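Local coordinates for CIR protein (Plasmodium chabaudi chabaudi, PDB 6ZYV) that is of unknown function but belongs to the PIR variant antigens of malaria parasites and is probably displayed at the surface of infected red blood cells, at residues K16-C21 with T36-Y41; A61-L66 with L93-I98; K9-D14 with V68-I73; D20-D25 with D57-G62. The protein carries 5 engineered substitutions. All coordinates share one frame; numbering follows the deposited sequence.

Interaction 1 of 4, residues K16-C21 with T36-Y41; sequences KKIDDC and TLYSDY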
# COMPACT_ATOMS: atom_id res chain seq x y z
N LYS A 16 -2.43 8.00 0.54
CA LYS A 16 -2.45 9.25 1.31
C LYS A 16 -3.89 9.75 1.57
O LYS A 16 -4.23 10.15 2.69
CB LYS A 16 -1.59 10.36 0.67
CG LYS A 16 -1.60 11.65 1.51
CD LYS A 16 -0.23 11.99 2.12
CE LYS A 16 -0.16 13.35 2.80
NZ LYS A 16 -1.07 13.40 3.98
N LYS A 17 -4.74 9.67 0.53
CA LYS A 17 -6.14 10.09 0.63
C LYS A 17 -6.88 9.29 1.74
O LYS A 17 -7.47 9.89 2.64
CB LYS A 17 -6.85 9.93 -0.74
CG LYS A 17 -7.37 11.23 -1.33
CD LYS A 17 -7.79 11.09 -2.82
CE LYS A 17 -6.66 10.65 -3.76
NZ LYS A 17 -7.15 10.15 -5.09
N ILE A 18 -6.78 7.94 1.72
CA ILE A 18 -7.45 7.14 2.73
C ILE A 18 -6.82 7.32 4.12
O ILE A 18 -7.56 7.34 5.11
CB ILE A 18 -7.61 5.64 2.33
CG1 ILE A 18 -8.66 4.95 3.22
CG2 ILE A 18 -6.29 4.88 2.35
CD1 ILE A 18 -10.00 5.68 3.28
N ASP A 19 -5.50 7.52 4.21
CA ASP A 19 -4.84 7.76 5.49
C ASP A 19 -5.42 8.98 6.21
O ASP A 19 -5.83 8.87 7.38
CB ASP A 19 -3.32 7.96 5.31
CG ASP A 19 -2.49 6.70 5.43
OD1 ASP A 19 -3.01 5.70 5.94
OD2 ASP A 19 -1.31 6.72 5.00
N ASP A 20 -5.49 10.13 5.53
CA ASP A 20 -6.02 11.34 6.13
C ASP A 20 -7.49 11.19 6.56
O ASP A 20 -7.91 11.84 7.52
CB ASP A 20 -5.85 12.53 5.17
CG ASP A 20 -4.41 12.74 4.72
OD1 ASP A 20 -3.49 12.28 5.43
OD2 ASP A 20 -4.20 13.35 3.64
N CYS A 21 -8.25 10.33 5.90
CA CYS A 21 -9.67 10.18 6.18
C CYS A 21 -10.05 9.06 7.09
O CYS A 21 -11.25 8.84 7.21
CB CYS A 21 -10.44 10.08 4.87
SG CYS A 21 -10.76 11.66 4.08
N THR A 36 -17.19 11.95 3.20
CA THR A 36 -17.98 10.89 2.60
C THR A 36 -17.18 9.93 1.72
O THR A 36 -17.78 9.00 1.17
CB THR A 36 -19.17 11.50 1.84
OG1 THR A 36 -18.66 12.40 0.85
CG2 THR A 36 -20.13 12.24 2.76
N LEU A 37 -15.84 10.12 1.60
CA LEU A 37 -14.92 9.36 0.74
C LEU A 37 -15.20 7.86 0.63
O LEU A 37 -15.36 7.34 -0.48
CB LEU A 37 -13.46 9.58 1.19
CG LEU A 37 -12.40 9.01 0.26
CD1 LEU A 37 -12.14 9.95 -0.89
CD2 LEU A 37 -11.11 8.78 1.00
N TYR A 38 -15.26 7.15 1.77
CA TYR A 38 -15.50 5.71 1.77
C TYR A 38 -16.87 5.32 2.27
O TYR A 38 -17.10 4.14 2.43
CB TYR A 38 -14.40 4.97 2.55
CG TYR A 38 -14.21 5.45 3.98
CD1 TYR A 38 -15.06 5.04 4.99
CD2 TYR A 38 -13.18 6.32 4.31
CE1 TYR A 38 -14.90 5.48 6.30
CE2 TYR A 38 -13.01 6.76 5.61
CZ TYR A 38 -13.87 6.34 6.61
OH TYR A 38 -13.68 6.79 7.90
N SER A 39 -17.79 6.28 2.49
CA SER A 39 -19.12 6.01 3.03
C SER A 39 -19.90 4.95 2.25
O SER A 39 -20.58 4.13 2.87
CB SER A 39 -19.94 7.29 3.17
OG SER A 39 -20.21 7.90 1.92
N ASP A 40 -19.73 4.91 0.92
CA ASP A 40 -20.35 3.91 0.04
C ASP A 40 -19.94 2.48 0.39
O ASP A 40 -20.63 1.54 0.01
CB ASP A 40 -19.96 4.17 -1.42
CG ASP A 40 -20.69 5.33 -2.10
OD1 ASP A 40 -21.93 5.47 -1.87
OD2 ASP A 40 -20.04 6.08 -2.88
N TYR A 41 -18.79 2.31 1.06
CA TYR A 41 -18.21 1.01 1.39
C TYR A 41 -18.29 0.63 2.87
O TYR A 41 -17.72 -0.38 3.27
CB TYR A 41 -16.77 0.92 0.87
CG TYR A 41 -16.67 1.32 -0.59
CD1 TYR A 41 -17.33 0.60 -1.57
CD2 TYR A 41 -16.02 2.48 -0.97
CE1 TYR A 41 -17.30 0.99 -2.90
CE2 TYR A 41 -15.95 2.86 -2.30
CZ TYR A 41 -16.60 2.12 -3.27
OH TYR A 41 -16.59 2.48 -4.60
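Tyr38 meets the end of helix 8-20 with one edge of its ring. The carbonyl oxygen of Cys21 lies in the plane of that ring, 3.2 Å from Tyr38 CE2. The hydroxyl next to this edge donates a hydrogen bond to the same oxygen, with Tyr38 OH to Cys21 O at 3.3 Å. The bond is long, but the donor lies in the carbonyl plane and the C=O...donor angle is 150°. Cys21 is the first residue to leave the helical conformation, so the tyrosine meets the chain where helix 8-20 gives out.

Ile18 comes in from the helix and crosses Tyr38 at about a right angle. Its CG1 is anti to the backbone N (chi1 -163°). The tip of this branch, Ile18 CD1, reaches Tyr38 CD2 at 3.4 Å and approaches the ring obliquely. Leu37 packs beside this pair through one methyl. Leu37 CD2 stands 4.0 Å from Ile18 CD1 and 4.1 Å from Cys21 CB, so it touches Ile18 and Cys21 at once. Thus one polar bond runs alongside a small apolar cluster.

Within 36-41, Thr36 O accepts from both Ser39 N and Ser39 OG, which holds the turn together next to Tyr38. Cys21 is also tied by a disulfide to Cys32, in the loop between the two segments. Helix 55-71 packs on this loop: Leu37 touches Trp65, and Tyr38 touches Lys58 and Ala61. Ile18 also reaches Trp94 of helix 81-101, so the contact lies where the loop and three helices come together.

Interaction 2 of 4, residues A61-L66 with L93-I98; sequences AGFIWL and LWLSYI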
# COMPACT_ATOMS: atom_id res chain seq x y z
N ALA A 61 -13.94 -0.24 5.36
CA ALA A 61 -14.45 0.58 4.26
C ALA A 61 -13.31 1.26 3.50
O ALA A 61 -13.37 1.37 2.28
CB ALA A 61 -15.42 1.61 4.80
N GLY A 62 -12.28 1.70 4.22
CA GLY A 62 -11.09 2.34 3.65
C GLY A 62 -10.26 1.39 2.80
O GLY A 62 -9.72 1.78 1.77
N PHE A 63 -10.19 0.13 3.23
CA PHE A 63 -9.47 -0.91 2.52
C PHE A 63 -10.19 -1.26 1.20
O PHE A 63 -9.53 -1.42 0.18
CB PHE A 63 -9.35 -2.16 3.41
CG PHE A 63 -8.68 -3.34 2.74
CD1 PHE A 63 -7.30 -3.43 2.66
CD2 PHE A 63 -9.45 -4.35 2.17
CE1 PHE A 63 -6.69 -4.51 2.02
CE2 PHE A 63 -8.84 -5.42 1.54
CZ PHE A 63 -7.47 -5.49 1.47
N ILE A 64 -11.52 -1.37 1.24
CA ILE A 64 -12.33 -1.65 0.05
C ILE A 64 -12.27 -0.48 -0.92
O ILE A 64 -12.06 -0.68 -2.11
CB ILE A 64 -13.77 -2.02 0.44
CG1 ILE A 64 -13.76 -3.34 1.22
CG2 ILE A 64 -14.69 -2.08 -0.77
CD1 ILE A 64 -15.04 -3.57 1.96
N TRP A 65 -12.32 0.76 -0.40
CA TRP A 65 -12.15 1.94 -1.23
C TRP A 65 -10.78 1.90 -1.98
O TRP A 65 -10.76 2.14 -3.17
CB TRP A 65 -12.27 3.22 -0.38
CG TRP A 65 -12.17 4.48 -1.19
CD1 TRP A 65 -13.18 5.15 -1.82
CD2 TRP A 65 -10.97 5.22 -1.46
NE1 TRP A 65 -12.68 6.26 -2.47
CE2 TRP A 65 -11.32 6.30 -2.28
CE3 TRP A 65 -9.63 5.05 -1.10
CZ2 TRP A 65 -10.39 7.24 -2.71
CZ3 TRP A 65 -8.70 5.95 -1.56
CH2 TRP A 65 -9.09 7.05 -2.33
N LEU A 66 -9.68 1.50 -1.29
CA LEU A 66 -8.36 1.35 -1.88
C LEU A 66 -8.36 0.38 -3.01
O LEU A 66 -7.85 0.71 -4.06
CB LEU A 66 -7.30 0.85 -0.86
CG LEU A 66 -6.43 1.86 -0.13
CD1 LEU A 66 -5.22 1.13 0.51
CD2 LEU A 66 -6.00 3.03 -1.06
N LEU A 93 -0.41 -4.47 2.36
CA LEU A 93 0.75 -3.84 2.99
C LEU A 93 0.24 -2.65 3.81
O LEU A 93 0.64 -2.48 4.95
CB LEU A 93 1.78 -3.38 1.93
CG LEU A 93 2.99 -2.62 2.48
CD1 LEU A 93 3.80 -3.53 3.44
CD2 LEU A 93 3.87 -2.07 1.31
N TRP A 94 -0.68 -1.84 3.23
CA TRP A 94 -1.27 -0.70 3.93
C TRP A 94 -2.06 -1.20 5.14
O TRP A 94 -1.95 -0.63 6.23
CB TRP A 94 -2.17 0.12 2.99
CG TRP A 94 -2.95 1.20 3.70
CD1 TRP A 94 -2.48 2.43 4.08
CD2 TRP A 94 -4.32 1.12 4.16
NE1 TRP A 94 -3.49 3.13 4.70
CE2 TRP A 94 -4.63 2.35 4.76
CE3 TRP A 94 -5.33 0.14 4.08
CZ2 TRP A 94 -5.91 2.62 5.29
CZ3 TRP A 94 -6.58 0.40 4.63
CH2 TRP A 94 -6.86 1.63 5.23
N LEU A 95 -2.84 -2.28 4.96
CA LEU A 95 -3.64 -2.86 6.01
C LEU A 95 -2.75 -3.34 7.17
O LEU A 95 -3.10 -3.10 8.33
CB LEU A 95 -4.52 -3.99 5.45
CG LEU A 95 -5.51 -4.61 6.45
CD1 LEU A 95 -6.43 -3.56 7.05
CD2 LEU A 95 -6.30 -5.75 5.78
N SER A 96 -1.59 -3.94 6.86
CA SER A 96 -0.62 -4.39 7.88
C SER A 96 -0.09 -3.21 8.67
O SER A 96 0.03 -3.29 9.88
CB SER A 96 0.54 -5.12 7.22
OG SER A 96 0.02 -6.21 6.49
N TYR A 97 0.21 -2.11 7.98
CA TYR A 97 0.67 -0.88 8.60
C TYR A 97 -0.41 -0.36 9.58
O TYR A 97 -0.08 -0.02 10.71
CB TYR A 97 1.07 0.16 7.53
CG TYR A 97 0.86 1.60 7.95
CD1 TYR A 97 1.75 2.22 8.81
CD2 TYR A 97 -0.26 2.31 7.53
CE1 TYR A 97 1.54 3.53 9.23
CE2 TYR A 97 -0.50 3.60 7.98
CZ TYR A 97 0.40 4.22 8.82
OH TYR A 97 0.18 5.51 9.26
N ILE A 98 -1.68 -0.29 9.15
CA ILE A 98 -2.79 0.20 9.98
C ILE A 98 -2.97 -0.67 11.22
O ILE A 98 -3.05 -0.15 12.33
CB ILE A 98 -4.11 0.26 9.15
CG1 ILE A 98 -3.99 1.32 8.05
CG2 ILE A 98 -5.36 0.48 10.06
CD1 ILE A 98 -3.81 2.71 8.56
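Phe63 and Leu66 of helix 55-71 pack against Trp94 and Leu95 of helix 81-101 in a buried, apolar helix-helix contact deep in the fold. The two short segments run nearly antiparallel, with 160° between their directions. Their axes come no closer than 10.9 Å, and large side chains fill the space between them.

Trp94 reaches across with its six-membered ring. Its CG is anti to the backbone N (chi1 173°). Trp94 CZ3 lies 3.8 Å from Phe63 CA, so the indole meets the backbone of helix 55-71 as well as its side chains. Gly62 has no side chain here, and its carbonyl carbon lies near Trp94 CH2. Leu66 CD1 lies above the indole plane, offset toward the rim, and is 3.7 Å from Trp94 CE3. Ile98, one helical turn on from Trp94, puts CG1 on the other side of the plane, also offset toward the rim. The indole is therefore flanked on both sides by aliphatic groups.

Leu95 packs on Phe63 instead. Its CD2 lies over the face of the phenyl ring, 4.3 Å from the ring centroid and 25° off the normal, a CH-pi contact. The two side chains cross at about a right angle. Tyr114 also meets Phe63, with the ring planes nearly perpendicular.

No hydrogen bond joins the two segments. The indole nitrogen of Trp94 is satisfied by Asp19 of helix 8-20. The contact thus rests on dispersion and close fit, while the one polar group of the tryptophan is directed to a third helix.

Interaction 3 of 4, residues K9-D14 with V68-I73; sequences KYVCKD and VMFEHI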
# COMPACT_ATOMS: atom_id res chain seq x y z
N LYS A 9 2.28 6.30 -9.00
CA LYS A 9 1.78 7.66 -9.09
C LYS A 9 0.37 7.75 -8.46
O LYS A 9 0.11 8.61 -7.63
CB LYS A 9 1.75 8.09 -10.57
CG LYS A 9 1.18 9.47 -10.82
CD LYS A 9 1.19 9.78 -12.32
CE LYS A 9 0.69 11.18 -12.64
NZ LYS A 9 0.53 11.39 -14.10
N TYR A 10 -0.47 6.74 -8.75
CA TYR A 10 -1.84 6.67 -8.26
C TYR A 10 -1.94 5.95 -6.93
O TYR A 10 -2.67 6.41 -6.07
CB TYR A 10 -2.77 6.03 -9.30
CG TYR A 10 -2.75 6.77 -10.60
CD1 TYR A 10 -3.21 8.08 -10.68
CD2 TYR A 10 -2.16 6.22 -11.74
CE1 TYR A 10 -3.17 8.78 -11.88
CE2 TYR A 10 -2.06 6.93 -12.92
CZ TYR A 10 -2.58 8.21 -13.00
OH TYR A 10 -2.50 8.89 -14.20
N VAL A 11 -1.21 4.84 -6.74
CA VAL A 11 -1.22 4.08 -5.49
C VAL A 11 -0.82 4.95 -4.31
O VAL A 11 -1.52 4.97 -3.30
CB VAL A 11 -0.32 2.83 -5.63
CG1 VAL A 11 -0.09 2.13 -4.29
CG2 VAL A 11 -0.89 1.87 -6.66
N CYS A 12 0.26 5.75 -4.47
CA CYS A 12 0.77 6.66 -3.43
C CYS A 12 -0.23 7.75 -3.10
O CYS A 12 -0.41 8.13 -1.94
CB CYS A 12 2.13 7.24 -3.83
SG CYS A 12 3.46 6.01 -3.91
N LYS A 13 -0.93 8.25 -4.12
CA LYS A 13 -1.95 9.27 -3.98
C LYS A 13 -3.15 8.71 -3.23
O LYS A 13 -3.65 9.34 -2.31
CB LYS A 13 -2.36 9.72 -5.40
CG LYS A 13 -2.84 11.14 -5.56
CD LYS A 13 -2.36 11.68 -6.91
CE LYS A 13 -3.34 12.54 -7.65
NZ LYS A 13 -2.76 12.97 -8.96
N ASP A 14 -3.62 7.51 -3.62
CA ASP A 14 -4.79 6.90 -3.00
C ASP A 14 -4.56 6.53 -1.55
O ASP A 14 -5.42 6.79 -0.72
CB ASP A 14 -5.27 5.67 -3.80
CG ASP A 14 -5.69 5.98 -5.22
OD1 ASP A 14 -6.04 7.15 -5.48
OD2 ASP A 14 -5.62 5.07 -6.08
N VAL A 68 -10.87 -0.73 -4.77
CA VAL A 68 -11.70 -0.23 -5.85
C VAL A 68 -10.90 0.80 -6.69
O VAL A 68 -10.85 0.70 -7.92
CB VAL A 68 -13.04 0.32 -5.33
CG1 VAL A 68 -13.76 1.15 -6.39
CG2 VAL A 68 -13.94 -0.82 -4.85
N MET A 69 -10.21 1.73 -6.02
CA MET A 69 -9.40 2.73 -6.70
C MET A 69 -8.24 2.13 -7.45
O MET A 69 -7.95 2.58 -8.55
CB MET A 69 -8.86 3.77 -5.70
CG MET A 69 -9.92 4.65 -5.13
SD MET A 69 -10.83 5.63 -6.36
CE MET A 69 -9.48 6.65 -7.03
N PHE A 70 -7.54 1.14 -6.88
CA PHE A 70 -6.41 0.50 -7.54
C PHE A 70 -6.87 -0.21 -8.81
O PHE A 70 -6.17 -0.16 -9.82
CB PHE A 70 -5.70 -0.52 -6.61
CG PHE A 70 -4.95 0.04 -5.42
CD1 PHE A 70 -4.74 1.40 -5.29
CD2 PHE A 70 -4.51 -0.80 -4.41
CE1 PHE A 70 -4.08 1.90 -4.17
CE2 PHE A 70 -3.81 -0.30 -3.31
CZ PHE A 70 -3.60 1.04 -3.20
N GLU A 71 -8.03 -0.88 -8.78
CA GLU A 71 -8.55 -1.57 -9.97
C GLU A 71 -8.81 -0.54 -11.12
O GLU A 71 -8.66 -0.88 -12.29
CB GLU A 71 -9.84 -2.33 -9.61
CG GLU A 71 -10.45 -3.11 -10.76
CD GLU A 71 -11.85 -3.68 -10.53
OE1 GLU A 71 -12.63 -3.09 -9.75
OE2 GLU A 71 -12.17 -4.71 -11.16
N HIS A 72 -9.14 0.72 -10.79
CA HIS A 72 -9.36 1.76 -11.80
C HIS A 72 -8.10 2.07 -12.61
O HIS A 72 -8.21 2.64 -13.70
CB HIS A 72 -9.82 3.08 -11.17
CG HIS A 72 -11.14 3.00 -10.49
ND1 HIS A 72 -12.17 2.23 -10.99
CD2 HIS A 72 -11.58 3.66 -9.39
CE1 HIS A 72 -13.20 2.44 -10.18
NE2 HIS A 72 -12.88 3.28 -9.20
N ILE A 73 -6.90 1.74 -12.07
CA ILE A 73 -5.64 1.94 -12.77
C ILE A 73 -5.57 1.02 -14.00
O ILE A 73 -5.01 1.41 -15.03
CB ILE A 73 -4.42 1.77 -11.81
CG1 ILE A 73 -4.58 2.64 -10.54
CG2 ILE A 73 -3.11 2.13 -12.55
CD1 ILE A 73 -3.50 2.36 -9.43
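Asp14 sets its carboxylate against Met69 and Phe70, and its OD1 is held by a salt bridge to Lys17, one turn further along helix 8-20. OD2 packs against carbon: Asp14 OD2 is 3.5 Å from Met69 CB and 3.9 Å from Phe70 CD1. It lies at the edge of the Phe70 ring, near its plane, and the carboxylate is turned 26° from that plane. A carboxylate oxygen beside ring C-H groups is consistent with a weak electrostatic attraction. The Met69 chain bends at chi2 and chi3, and its methyl CE comes 3.8 Å from Asp14 OD1.

Val11 lies against the same ring. Its CG2 stands over one face of Phe70, offset toward the rim, while Val11 CG1 is 3.8 Å from Phe70 CZ. Ile73 completes the apolar part. With CD1 anti to CA (chi2 172°), Ile73 CD1 reaches both Tyr10 CB at 3.7 Å and Val11 CG2 at 3.8 Å.

No hydrogen bond crosses between the segments. Tyr90 of helix 81-101 touches both Val11 and Phe70. Cys12 faces away from 68-73 and forms a disulfide with Cys165 of helix 154-174. This is side-chain packing in an ectodomain built of helices and loops without strands: a partly buried apolar strip between helix 8-20 and the end of helix 55-71 with the residues after it, and a charged pair beside it.

Interaction 4 of 4, residues D20-D25 with D57-G62; sequences DCLQID and DKISAG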
# COMPACT_ATOMS: atom_id res chain seq x y z
N ASP A 20 -5.49 10.13 5.53
CA ASP A 20 -6.02 11.34 6.13
C ASP A 20 -7.49 11.19 6.56
O ASP A 20 -7.91 11.84 7.52
CB ASP A 20 -5.85 12.53 5.17
CG ASP A 20 -4.41 12.74 4.72
OD1 ASP A 20 -3.49 12.28 5.43
OD2 ASP A 20 -4.20 13.35 3.64
N CYS A 21 -8.25 10.33 5.90
CA CYS A 21 -9.67 10.18 6.18
C CYS A 21 -10.05 9.06 7.09
O CYS A 21 -11.25 8.84 7.21
CB CYS A 21 -10.44 10.08 4.87
SG CYS A 21 -10.76 11.66 4.08
N LEU A 22 -9.10 8.34 7.70
CA LEU A 22 -9.46 7.17 8.48
C LEU A 22 -10.33 7.47 9.73
O LEU A 22 -11.02 6.56 10.21
CB LEU A 22 -8.25 6.31 8.82
CG LEU A 22 -8.42 4.80 8.57
CD1 LEU A 22 -9.04 4.49 7.20
CD2 LEU A 22 -7.12 4.09 8.70
N GLN A 23 -10.34 8.72 10.22
CA GLN A 23 -11.18 9.15 11.35
C GLN A 23 -10.95 8.38 12.67
O GLN A 23 -11.75 8.53 13.60
CB GLN A 23 -12.67 9.10 10.95
CG GLN A 23 -13.30 10.47 10.69
CD GLN A 23 -12.71 11.14 9.48
OE1 GLN A 23 -11.82 11.99 9.58
NE2 GLN A 23 -13.20 10.77 8.30
N ILE A 24 -9.88 7.59 12.75
CA ILE A 24 -9.58 6.84 13.96
C ILE A 24 -8.70 7.67 14.88
O ILE A 24 -7.61 8.08 14.49
CB ILE A 24 -8.94 5.47 13.61
CG1 ILE A 24 -9.93 4.60 12.84
CG2 ILE A 24 -8.44 4.75 14.86
CD1 ILE A 24 -9.31 3.60 12.10
N ASP A 25 -9.20 7.93 16.08
CA ASP A 25 -8.57 8.71 17.15
C ASP A 25 -7.09 8.34 17.43
O ASP A 25 -6.24 9.23 17.51
CB ASP A 25 -9.41 8.63 18.45
CG ASP A 25 -10.03 7.26 18.75
OD1 ASP A 25 -10.90 6.82 17.95
OD2 ASP A 25 -9.65 6.63 19.77
N ASP A 57 -14.88 -0.74 11.24
CA ASP A 57 -15.78 -0.44 10.12
C ASP A 57 -15.10 0.55 9.18
O ASP A 57 -15.18 0.39 7.97
CB ASP A 57 -17.11 0.18 10.62
CG ASP A 57 -18.09 -0.80 11.24
OD1 ASP A 57 -17.73 -1.98 11.41
OD2 ASP A 57 -19.24 -0.37 11.56
N LYS A 58 -14.45 1.58 9.72
CA LYS A 58 -13.76 2.60 8.93
C LYS A 58 -12.56 2.02 8.18
O LYS A 58 -12.35 2.37 7.02
CB LYS A 58 -13.32 3.77 9.83
CG LYS A 58 -14.48 4.53 10.46
CD LYS A 58 -13.98 5.56 11.50
CE LYS A 58 -15.12 6.13 12.30
NZ LYS A 58 -14.78 6.28 13.74
N ILE A 59 -11.78 1.14 8.85
CA ILE A 59 -10.62 0.49 8.23
C ILE A 59 -11.09 -0.43 7.12
O ILE A 59 -10.51 -0.43 6.04
CB ILE A 59 -9.77 -0.29 9.29
CG1 ILE A 59 -9.12 0.67 10.28
CG2 ILE A 59 -8.70 -1.14 8.60
CD1 ILE A 59 -8.65 -0.01 11.58
N SER A 60 -12.16 -1.20 7.37
CA SER A 60 -12.72 -2.11 6.40
C SER A 60 -13.20 -1.35 5.16
O SER A 60 -12.85 -1.73 4.04
CB SER A 60 -13.88 -2.88 7.04
OG SER A 60 -14.59 -3.67 6.10
N ALA A 61 -13.94 -0.24 5.36
CA ALA A 61 -14.45 0.58 4.26
C ALA A 61 -13.31 1.26 3.50
O ALA A 61 -13.37 1.37 2.28
CB ALA A 61 -15.42 1.61 4.80
N GLY A 62 -12.28 1.70 4.22
CA GLY A 62 -11.09 2.34 3.65
C GLY A 62 -10.26 1.39 2.80
O GLY A 62 -9.72 1.78 1.77
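Lys58 stretches its aliphatic chain alongside Leu22 and Gln23. Its CG is anti to the carbonyl carbon (chi1 -65°), and chi2 and chi3 are both extended, so the chain stays straight as far as CE. Along this run Lys58 CB and CD both touch Leu22 O, with CD the nearer at 3.4 Å. Lys58 CD also packs on Gln23 CB at 3.8 Å. The chain bends at chi4. Lys58 NZ then lies 3.8 Å from Gln23 O, too far for a hydrogen bond. Asp25 carries the opposite charge, but its OD1 is 5.8 Å from Lys58 NZ, so any attraction is at longer range.

Ile24 and Ile59 form the apolar half. Each has CG1 anti to the carbonyl carbon and CD1 extended at chi2, and the two side chains cross at about a right angle. Ile24 CD1 presses on Ile59 CG1 at 3.5 Å, tighter than usual for two carbons, and lies 3.7 Å from Ile59 CD1. Leu22 CD2 approaches Ile59 CG1 more loosely, at 4.3 Å. The other methyl, Leu22 CD1, faces helix 55-71 at Gly62, where there is no side chain, and lies 3.9 Å from Lys58 O.

Gln23 has a positive phi of 59°, and the chain turns there between Leu22 and Ile24. Leu22 and Ile59 both also touch Ile98 of helix 81-101. This is a loop packed on a helix: the irregular chain after helix 8-20 lays Leu22 and Ile24 against helix 55-71, while the aliphatic part of Lys58 packs along the loop backbone.

From the N terminus, helix 8-20 supplies the first segment of interaction 3 and, with Cys21 just beyond it, that of interaction 1. Interaction 3 closes the longest loop, by bringing 68-73 back to 9-14. Interactions 1 and 4 both lie within that loop and share Asp20 and Cys21. Interaction 1 returns the loop at 36-41 to the helix end, and interaction 4 sets 20-25 on helix 55-71. Interaction 2 then joins helix 55-71 to helix 81-101. It crosses interaction 3 along the chain and shares Ala61 and Gly62 with interaction 4. Asp19 OD1 and Trp94 NE1 form a hydrogen bond between interactions 1 and 2. Together they unite three helices and their connecting loop.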